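Local coordinates for Bd3459 (Bdellovibrio bacteriovorus, PDB 5CEC), which probably acts as a serine-type D-Ala-D-Ala endo- or carboxypeptidase on cell walls during predation and is bound by the ankyrin-repeat immunity protein Bd3460, at residues L240-N252 with S329-T342. The protein carries 1 engineered substitution. Sequence-based numbering, arbitrary orientation.
Sequences LKTILKRMNNQSN and SDVMAVAAKDKAST. With SO4 (sulfate ion), chain D; SO4 (sulfate ion), chain C.
Lys245, on helix 240-250, drives its ammonium into segment 329-342 and forms a salt bridge with Asp338, NZ lying 2.8 Å from OD2. The same NZ donates to Ser329 O and, from above the carbonyl plane, to Met332 O, while Tyr421 also bonds it. With CG anti to the backbone N (chi1 -176°) and a bend at chi2, the chain leaves the helix flank to reach these oxygens. Asp338 OD2 takes the lysine on its syn side and Val334 N on its anti side, which fixes the carboxylate; its OD1 turns to Tyr421 and a water.

Two further hydrogen bonds join the segments. Asn248 ND2 points in its amide plane at Val331 O, 2.9 Å away and nearly straight at 167°, and Thr342 N reaches Asn249 O at 3.0 Å. One water joins Asn249 ND2 and Arg246 NH1 to Ala340 O; another joins Asn249 ND2 to Asp338 OD1.

Apolar packing centres on Val331, whose CB lies 4.1 Å from Leu244 CB.

Past the helix, Ser251 OG bonds a sulfate, probably from the crystallisation liquor, also held by Ser70, consistent with an SxxK/SxN active site. The buried ammonium, matched by a carboxylate and two carbonyls, is probably offset in charge and held in position.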
ATOM      1  N   LEU A 240       3.765 -14.898   9.571  1.00 15.25           N
ATOM      2  CA  LEU A 240       3.357 -13.528   9.831  1.00 15.06           C
ATOM      3  C   LEU A 240       4.161 -12.497   9.043  1.00 15.14           C
ATOM      4  O   LEU A 240       3.583 -11.537   8.535  1.00 15.74           O
ATOM      5  CB  LEU A 240       3.434 -13.223  11.332  1.00 15.47           C
ATOM      6  CG  LEU A 240       3.032 -11.812  11.737  1.00 15.34           C
ATOM      7  CD1 LEU A 240       1.563 -11.540  11.495  1.00 16.31           C
ATOM      8  CD2 LEU A 240       3.432 -11.529  13.169  1.00 18.24           C
ATOM      9  N   LYS A 241       5.466 -12.710   8.903  1.00 14.93           N
ATOM     10  CA  LYS A 241       6.286 -11.764   8.142  1.00 16.10           C
ATOM     11  C   LYS A 241       5.710 -11.549   6.725  1.00 15.08           C
ATOM     12  O   LYS A 241       5.772 -10.449   6.204  1.00 15.11           O
ATOM     13  CB  LYS A 241       7.762 -12.200   8.098  1.00 17.77           C
ATOM     14  CG  LYS A 241       7.994 -13.525   7.381  1.00 20.94           C
ATOM     15  CD  LYS A 241       9.409 -14.053   7.360  1.00 24.65           C
ATOM     16  CE  LYS A 241       9.410 -15.357   6.586  1.00 28.06           C
ATOM     17  NZ  LYS A 241      10.756 -15.869   6.255  1.00 33.49           N
ATOM     18  N   THR A 242       5.252 -12.634   6.096  1.00 15.15           N
ATOM     19  CA  THR A 242       4.676 -12.582   4.751  1.00 14.09           C
ATOM     20  C   THR A 242       3.353 -11.790   4.737  1.00 13.86           C
ATOM     21  O   THR A 242       3.078 -10.996   3.825  1.00 15.16           O
ATOM     22  CB  THR A 242       4.479 -13.991   4.199  1.00 15.83           C
ATOM     23  OG1 THR A 242       5.735 -14.662   4.237  1.00 19.23           O
ATOM     24  CG2 THR A 242       3.875 -13.995   2.804  1.00 16.69           C
ATOM     25  N   ILE A 243       2.514 -12.081   5.706  1.00 13.51           N
ATOM     26  CA  ILE A 243       1.240 -11.359   5.861  1.00 13.71           C
ATOM     27  C   ILE A 243       1.503  -9.859   6.034  1.00 12.61           C
ATOM     28  O   ILE A 243       0.843  -9.002   5.419  1.00 13.66           O
ATOM     29  CB  ILE A 243       0.419 -11.933   7.040  1.00 14.32           C
ATOM     30  CG1 ILE A 243       0.018 -13.382   6.717  1.00 16.43           C
ATOM     31  CG2 ILE A 243      -0.807 -11.032   7.345  1.00 14.76           C
ATOM     32  CD1 ILE A 243      -0.554 -14.104   7.916  1.00 17.56           C
ATOM     33  N   LEU A 244       2.479  -9.547   6.881  1.00 13.81           N
ATOM     34  CA  LEU A 244       2.884  -8.155   7.111  1.00 13.38           C
ATOM     35  C   LEU A 244       3.454  -7.498   5.854  1.00 13.51           C
ATOM     36  O   LEU A 244       3.108  -6.366   5.519  1.00 14.23           O
ATOM     37  CB  LEU A 244       3.891  -8.057   8.264  1.00 13.91           C
ATOM     38  CG  LEU A 244       3.327  -8.448   9.624  1.00 14.32           C
ATOM     39  CD1 LEU A 244       4.454  -8.647  10.607  1.00 16.11           C
ATOM     40  CD2 LEU A 244       2.340  -7.446  10.182  1.00 15.08           C
ATOM     41  N   LYS A 245       4.296  -8.245   5.130  1.00 13.30           N
ATOM     42  CA  LYS A 245       4.837  -7.742   3.862  1.00 13.73           C
ATOM     43  C   LYS A 245       3.700  -7.385   2.896  1.00 13.18           C
ATOM     44  O   LYS A 245       3.716  -6.305   2.285  1.00 14.11           O
ATOM     45  CB  LYS A 245       5.761  -8.775   3.218  1.00 15.17           C
ATOM     46  CG  LYS A 245       6.456  -8.324   1.951  1.00 15.52           C
ATOM     47  CD  LYS A 245       7.649  -7.449   2.196  1.00 14.82           C
ATOM     48  CE  LYS A 245       8.198  -6.907   0.879  1.00 16.09           C
ATOM     49  NZ  LYS A 245       9.456  -6.128   1.028  1.00 15.43           N
ATOM     50  N   ARG A 246       2.732  -8.294   2.750  1.00 13.23           N
ATOM     51  CA  ARG A 246       1.585  -8.013   1.866  1.00 13.66           C
ATOM     52  C   ARG A 246       0.857  -6.746   2.350  1.00 12.97           C
ATOM     53  O   ARG A 246       0.561  -5.842   1.561  1.00 13.66           O
ATOM     54  CB  ARG A 246       0.646  -9.191   1.835  1.00 13.84           C
ATOM     55  CG  ARG A 246      -0.534  -9.035   0.905  1.00 14.56           C
ATOM     56  CD  ARG A 246      -0.133  -8.827  -0.542  1.00 16.09           C
ATOM     57  NE  ARG A 246      -1.249  -9.084  -1.447  1.00 17.51           N
ATOM     58  CZ  ARG A 246      -1.277  -8.727  -2.725  1.00 18.64           C
ATOM     59  NH1 ARG A 246      -0.331  -7.964  -3.273  1.00 18.29           N
ATOM     60  NH2 ARG A 246      -2.305  -9.107  -3.445  1.00 18.23           N
ATOM     61  N   MET A 247       0.602  -6.684   3.665  1.00 12.82           N
ATOM     62  CA  MET A 247      -0.110  -5.526   4.233  1.00 13.09           C
ATOM     63  C   MET A 247       0.613  -4.221   3.935  1.00 12.33           C
ATOM     64  O   MET A 247      -0.015  -3.220   3.559  1.00 13.48           O
ATOM     65  CB  MET A 247      -0.236  -5.723   5.730  1.00 14.18           C
ATOM     66  CG  MET A 247      -0.870  -4.544   6.439  1.00 14.10           C
ATOM     67  SD  MET A 247      -0.892  -4.729   8.245  1.00 15.12           S
ATOM     68  CE  MET A 247       0.808  -4.471   8.648  1.00 14.55           C
ATOM     69  N   ASN A 248       1.918  -4.209   4.179  1.00 12.22           N
ATOM     70  CA  ASN A 248       2.705  -2.991   4.045  1.00 12.70           C
ATOM     71  C   ASN A 248       3.081  -2.667   2.595  1.00 13.34           C
ATOM     72  O   ASN A 248       3.466  -1.537   2.308  1.00 14.67           O
ATOM     73  CB  ASN A 248       3.923  -3.035   4.959  1.00 13.46           C
ATOM     74  CG  ASN A 248       3.546  -2.910   6.406  1.00 13.43           C
ATOM     75  OD1 ASN A 248       2.588  -2.187   6.734  1.00 13.82           O
ATOM     76  ND2 ASN A 248       4.261  -3.620   7.279  1.00 14.45           N
ATOM     77  N   ASN A 249       2.930  -3.632   1.681  1.00 13.24           N
ATOM     78  CA  ASN A 249       3.094  -3.338   0.254  1.00 14.34           C
ATOM     79  C   ASN A 249       1.831  -2.614  -0.255  1.00 13.65           C
ATOM     80  O   ASN A 249       1.943  -1.572  -0.933  1.00 14.69           O
ATOM     81  CB  ASN A 249       3.268  -4.619  -0.581  1.00 14.14           C
ATOM     82  CG  ASN A 249       4.686  -5.139  -0.639  1.00 15.08           C
ATOM     83  OD1 ASN A 249       5.626  -4.507  -0.193  1.00 15.88           O
ATOM     84  ND2 ASN A 249       4.829  -6.341  -1.202  1.00 15.24           N
ATOM     85  N   GLN A 250       0.674  -3.176   0.093  1.00 13.23           N
ATOM     86  CA  GLN A 250      -0.618  -2.683  -0.409  1.00 13.65           C
ATOM     87  C   GLN A 250      -1.123  -1.481   0.375  1.00 14.49           C
ATOM     88  O   GLN A 250      -1.931  -0.727  -0.128  1.00 16.12           O
ATOM     89  CB  GLN A 250      -1.671  -3.771  -0.264  1.00 15.46           C
ATOM     90  CG  GLN A 250      -1.462  -5.016  -1.085  1.00 15.82           C
ATOM     91  CD  GLN A 250      -2.674  -5.880  -0.991  1.00 16.36           C
ATOM     92  OE1 GLN A 250      -3.117  -6.251   0.103  1.00 16.36           O
ATOM     93  NE2 GLN A 250      -3.238  -6.218  -2.136  1.00 16.85           N
ATOM     94  N   SER A 251      -0.708  -1.352   1.636  1.00 13.50           N
ATOM     95  CA  SER A 251      -1.355  -0.500   2.633  1.00 13.59           C
ATOM     96  C   SER A 251      -2.754  -1.064   2.948  1.00 13.66           C
ATOM     97  O   SER A 251      -3.769  -0.379   2.897  1.00 15.06           O
ATOM     98  CB  SER A 251      -1.412   0.952   2.226  1.00 13.63           C
ATOM     99  OG  SER A 251      -1.561   1.730   3.411  1.00 14.97           O
ATOM    100  N   ASN A 252      -2.800  -2.335   3.314  1.00 13.78           N
ATOM    101  CA  ASN A 252      -4.051  -3.074   3.412  1.00 12.97           C
ATOM    102  C   ASN A 252      -4.745  -2.833   4.765  1.00 13.23           C
ATOM    103  O   ASN A 252      -4.294  -3.346   5.796  1.00 13.59           O
ATOM    104  CB  ASN A 252      -3.793  -4.578   3.198  1.00 13.26           C
ATOM    105  CG  ASN A 252      -5.052  -5.354   3.105  1.00 13.67           C
ATOM    106  OD1 ASN A 252      -5.946  -5.198   3.951  1.00 14.11           O
ATOM    107  ND2 ASN A 252      -5.154  -6.177   2.082  1.00 15.00           N
ATOM    108  N   SER A 329      13.073  -4.956   5.353  1.00 16.70           N
ATOM    109  CA  SER A 329      12.579  -5.372   4.026  1.00 16.34           C
ATOM    110  C   SER A 329      11.827  -6.714   4.014  1.00 15.85           C
ATOM    111  O   SER A 329      11.224  -7.051   3.020  1.00 16.78           O
ATOM    112  CB  SER A 329      13.730  -5.450   3.040  1.00 17.66           C
ATOM    113  OG  SER A 329      14.652  -6.442   3.458  1.00 19.57           O
ATOM    114  N   ASP A 330      11.891  -7.469   5.114  1.00 17.03           N
ATOM    115  CA  ASP A 330      11.066  -8.655   5.246  1.00 17.77           C
ATOM    116  C   ASP A 330       9.622  -8.389   5.614  1.00 16.32           C
ATOM    117  O   ASP A 330       8.792  -9.256   5.506  1.00 17.42           O
ATOM    118  CB  ASP A 330      11.723  -9.667   6.179  1.00 18.10           C
ATOM    119  CG  ASP A 330      13.045 -10.156   5.633  1.00 18.60           C
ATOM    120  OD1 ASP A 330      13.056 -10.667   4.504  1.00 22.51           O
ATOM    121  OD2 ASP A 330      14.068 -10.023   6.314  1.00 21.20           O
ATOM    122  N   VAL A 331       9.330  -7.167   6.058  1.00 15.01           N
ATOM    123  CA  VAL A 331       7.969  -6.803   6.424  1.00 14.55           C
ATOM    124  C   VAL A 331       7.465  -5.470   5.855  1.00 14.36           C
ATOM    125  O   VAL A 331       6.287  -5.176   5.994  1.00 15.53           O
ATOM    126  CB  VAL A 331       7.751  -6.805   7.954  1.00 15.36           C
ATOM    127  CG1 VAL A 331       8.055  -8.185   8.542  1.00 17.33           C
ATOM    128  CG2 VAL A 331       8.556  -5.717   8.641  1.00 16.30           C
ATOM    129  N   MET A 332       8.335  -4.702   5.222  1.00 14.73           N
ATOM    130  CA  MET A 332       8.008  -3.380   4.668  1.00 15.06           C
ATOM    131  C   MET A 332       8.558  -3.264   3.265  1.00 13.48           C
ATOM    132  O   MET A 332       9.459  -4.019   2.868  1.00 14.88           O
ATOM    133  CB  MET A 332       8.609  -2.235   5.490  1.00 16.54           C
ATOM    134  CG  MET A 332       7.900  -2.004   6.795  1.00 18.10           C
ATOM    135  SD  MET A 332       8.793  -0.918   7.921  1.00 18.31           S
ATOM    136  CE  MET A 332       8.702   0.585   6.968  1.00 19.17           C
ATOM    137  N   ALA A 333       7.927  -2.394   2.470  1.00 14.82           N
ATOM    138  CA  ALA A 333       8.190  -2.311   1.037  1.00 14.21           C
ATOM    139  C   ALA A 333       9.512  -1.613   0.751  1.00 15.15           C
ATOM    140  O   ALA A 333       9.903  -0.678   1.452  1.00 16.06           O
ATOM    141  CB  ALA A 333       7.070  -1.555   0.370  1.00 14.71           C
ATOM    142  N   VAL A 334      10.160  -2.030  -0.323  1.00 15.60           N
ATOM    143  CA  VAL A 334      11.436  -1.491  -0.780  1.00 16.28           C
ATOM    144  C   VAL A 334      11.204  -0.661  -2.044  1.00 16.49           C
ATOM    145  O   VAL A 334      10.649  -1.142  -3.060  1.00 17.50           O
ATOM    146  CB  VAL A 334      12.466  -2.601  -1.039  1.00 17.28           C
ATOM    147  CG1 VAL A 334      13.780  -2.003  -1.500  1.00 17.84           C
ATOM    148  CG2 VAL A 334      12.671  -3.416   0.227  1.00 17.72           C
ATOM    149  N   ALA A 335      11.602   0.604  -1.951  1.00 15.67           N
ATOM    150  CA  ALA A 335      11.406   1.549  -3.046  1.00 17.06           C
ATOM    151  C   ALA A 335      11.975   1.006  -4.359  1.00 16.54           C
ATOM    152  O   ALA A 335      13.143   0.550  -4.407  1.00 17.66           O
ATOM    153  CB  ALA A 335      12.088   2.853  -2.739  1.00 17.73           C
ATOM    154  N   ALA A 336      11.148   1.040  -5.401  1.00 16.70           N
ATOM    155  CA  ALA A 336      11.470   0.612  -6.765  1.00 18.81           C
ATOM    156  C   ALA A 336      11.667  -0.873  -6.973  1.00 22.19           C
ATOM    157  O   ALA A 336      11.687  -1.312  -8.095  1.00 29.97           O
ATOM    158  CB  ALA A 336      12.635   1.407  -7.347  1.00 19.48           C
ATOM    159  N   LYS A 337      11.865  -1.631  -5.916  1.00 19.65           N
ATOM    160  CA  LYS A 337      12.066  -3.077  -6.026  1.00 19.29           C
ATOM    161  C   LYS A 337      10.759  -3.840  -5.848  1.00 18.84           C
ATOM    162  O   LYS A 337      10.526  -4.825  -6.521  1.00 18.97           O
ATOM    163  CB  LYS A 337      13.075  -3.534  -4.968  1.00 22.36           C
ATOM    164  CG  LYS A 337      14.430  -2.864  -5.119  1.00 26.21           C
ATOM    165  CD  LYS A 337      15.261  -3.533  -6.199  1.00 31.15           C
ATOM    166  CE  LYS A 337      15.911  -4.822  -5.666  1.00 36.16           C
ATOM    167  NZ  LYS A 337      17.046  -5.286  -6.515  1.00 43.57           N
ATOM    168  N   ASP A 338       9.932  -3.419  -4.880  1.00 17.79           N
ATOM    169  CA  ASP A 338       8.606  -4.008  -4.687  1.00 17.18           C
ATOM    170  C   ASP A 338       7.644  -3.276  -5.611  1.00 16.72           C
ATOM    171  O   ASP A 338       7.048  -2.251  -5.272  1.00 17.24           O
ATOM    172  CB  ASP A 338       8.189  -3.979  -3.214  1.00 16.49           C
ATOM    173  CG  ASP A 338       9.012  -4.933  -2.384  1.00 16.32           C
ATOM    174  OD1 ASP A 338       9.200  -6.096  -2.870  1.00 17.64           O
ATOM    175  OD2 ASP A 338       9.453  -4.560  -1.293  1.00 15.96           O
ATOM    176  N   LYS A 339       7.550  -3.779  -6.833  1.00 18.23           N
ATOM    177  CA  LYS A 339       6.776  -3.118  -7.859  1.00 19.15           C
ATOM    178  C   LYS A 339       5.282  -3.085  -7.494  1.00 19.77           C
ATOM    179  O   LYS A 339       4.566  -2.128  -7.878  1.00 26.65           O
ATOM    180  CB  LYS A 339       7.020  -3.797  -9.209  1.00 21.06           C
ATOM    181  CG  LYS A 339       8.468  -3.770  -9.660  1.00 26.18           C
ATOM    182  CD  LYS A 339       9.013  -2.365  -9.676  1.00 32.41           C
ATOM    183  CE  LYS A 339      10.232  -2.197 -10.563  1.00 37.55           C
ATOM    184  NZ  LYS A 339      10.638  -0.757 -10.568  1.00 38.91           N
ATOM    185  N   ALA A 340       4.832  -4.119  -6.780  1.00 20.92           N
ATOM    186  CA  ALA A 340       3.445  -4.297  -6.332  1.00 21.99           C
ATOM    187  C   ALA A 340       3.300  -3.722  -4.930  1.00 22.05           C
ATOM    188  O   ALA A 340       2.776  -4.383  -3.962  1.00 23.93           O
ATOM    189  CB  ALA A 340       3.003  -5.753  -6.382  1.00 22.34           C
ATOM    190  N   SER A 341       3.798  -2.485  -4.826  1.00 17.45           N
ATOM    191  CA  SER A 341       3.687  -1.730  -3.581  1.00 15.79           C
ATOM    192  C   SER A 341       3.486  -0.260  -3.851  1.00 14.39           C
ATOM    193  O   SER A 341       3.736   0.258  -4.930  1.00 15.73           O
ATOM    194  CB  SER A 341       4.925  -1.910  -2.690  1.00 14.83           C
ATOM    195  OG  SER A 341       5.969  -1.062  -3.101  1.00 15.21           O
ATOM    196  N   THR A 342       3.119   0.450  -2.786  1.00 14.04           N
ATOM    197  CA  THR A 342       2.911   1.906  -2.908  1.00 13.69           C
ATOM    198  C   THR A 342       4.215   2.683  -3.111  1.00 14.58           C
ATOM    199  O   THR A 342       4.183   3.884  -3.385  1.00 15.79           O
ATOM    200  CB  THR A 342       2.177   2.482  -1.703  1.00 14.09           C
ATOM    201  OG1 THR A 342       3.002   2.371  -0.537  1.00 15.22           O
ATOM    202  CG2 THR A 342       0.836   1.809  -1.453  1.00 14.97           C
TER
HETATM  203  S   SO4 D 502      -1.674  -7.669  -6.861  1.00 34.19           S
HETATM  204  O1  SO4 D 502      -1.440  -7.639  -8.323  1.00 38.82           O
HETATM  205  O2  SO4 D 502      -0.479  -7.160  -6.143  1.00 32.44           O
HETATM  206  O3  SO4 D 502      -2.061  -9.013  -6.371  1.00 34.16           O
HETATM  207  O4  SO4 D 502      -2.766  -6.699  -6.560  1.00 41.32           O
HETATM  208  S   SO4 C 501      -1.359   4.679   1.430  1.00 22.64           S
HETATM  209  O1  SO4 C 501      -1.859   4.272   0.083  1.00 26.41           O
HETATM  210  O2  SO4 C 501      -1.114   6.126   1.531  1.00 27.93           O
HETATM  211  O3  SO4 C 501      -2.358   4.146   2.477  1.00 25.56           O
HETATM  212  O4  SO4 C 501      -0.122   3.942   1.733  1.00 24.06           O
HETATM  213  O   HOH W   1      11.355 -13.184   4.484  1.00 40.80           O
HETATM  214  O   HOH W   2       2.336  -7.101  -2.749  1.00 18.97           O
HETATM  215  O   HOH W   3       5.904  -0.638   3.514  1.00 14.52           O
HETATM  216  O   HOH W   4       2.663   0.974   1.690  1.00 25.75           O
HETATM  217  O   HOH W   5       7.010  -7.724  -2.622  1.00 22.48           O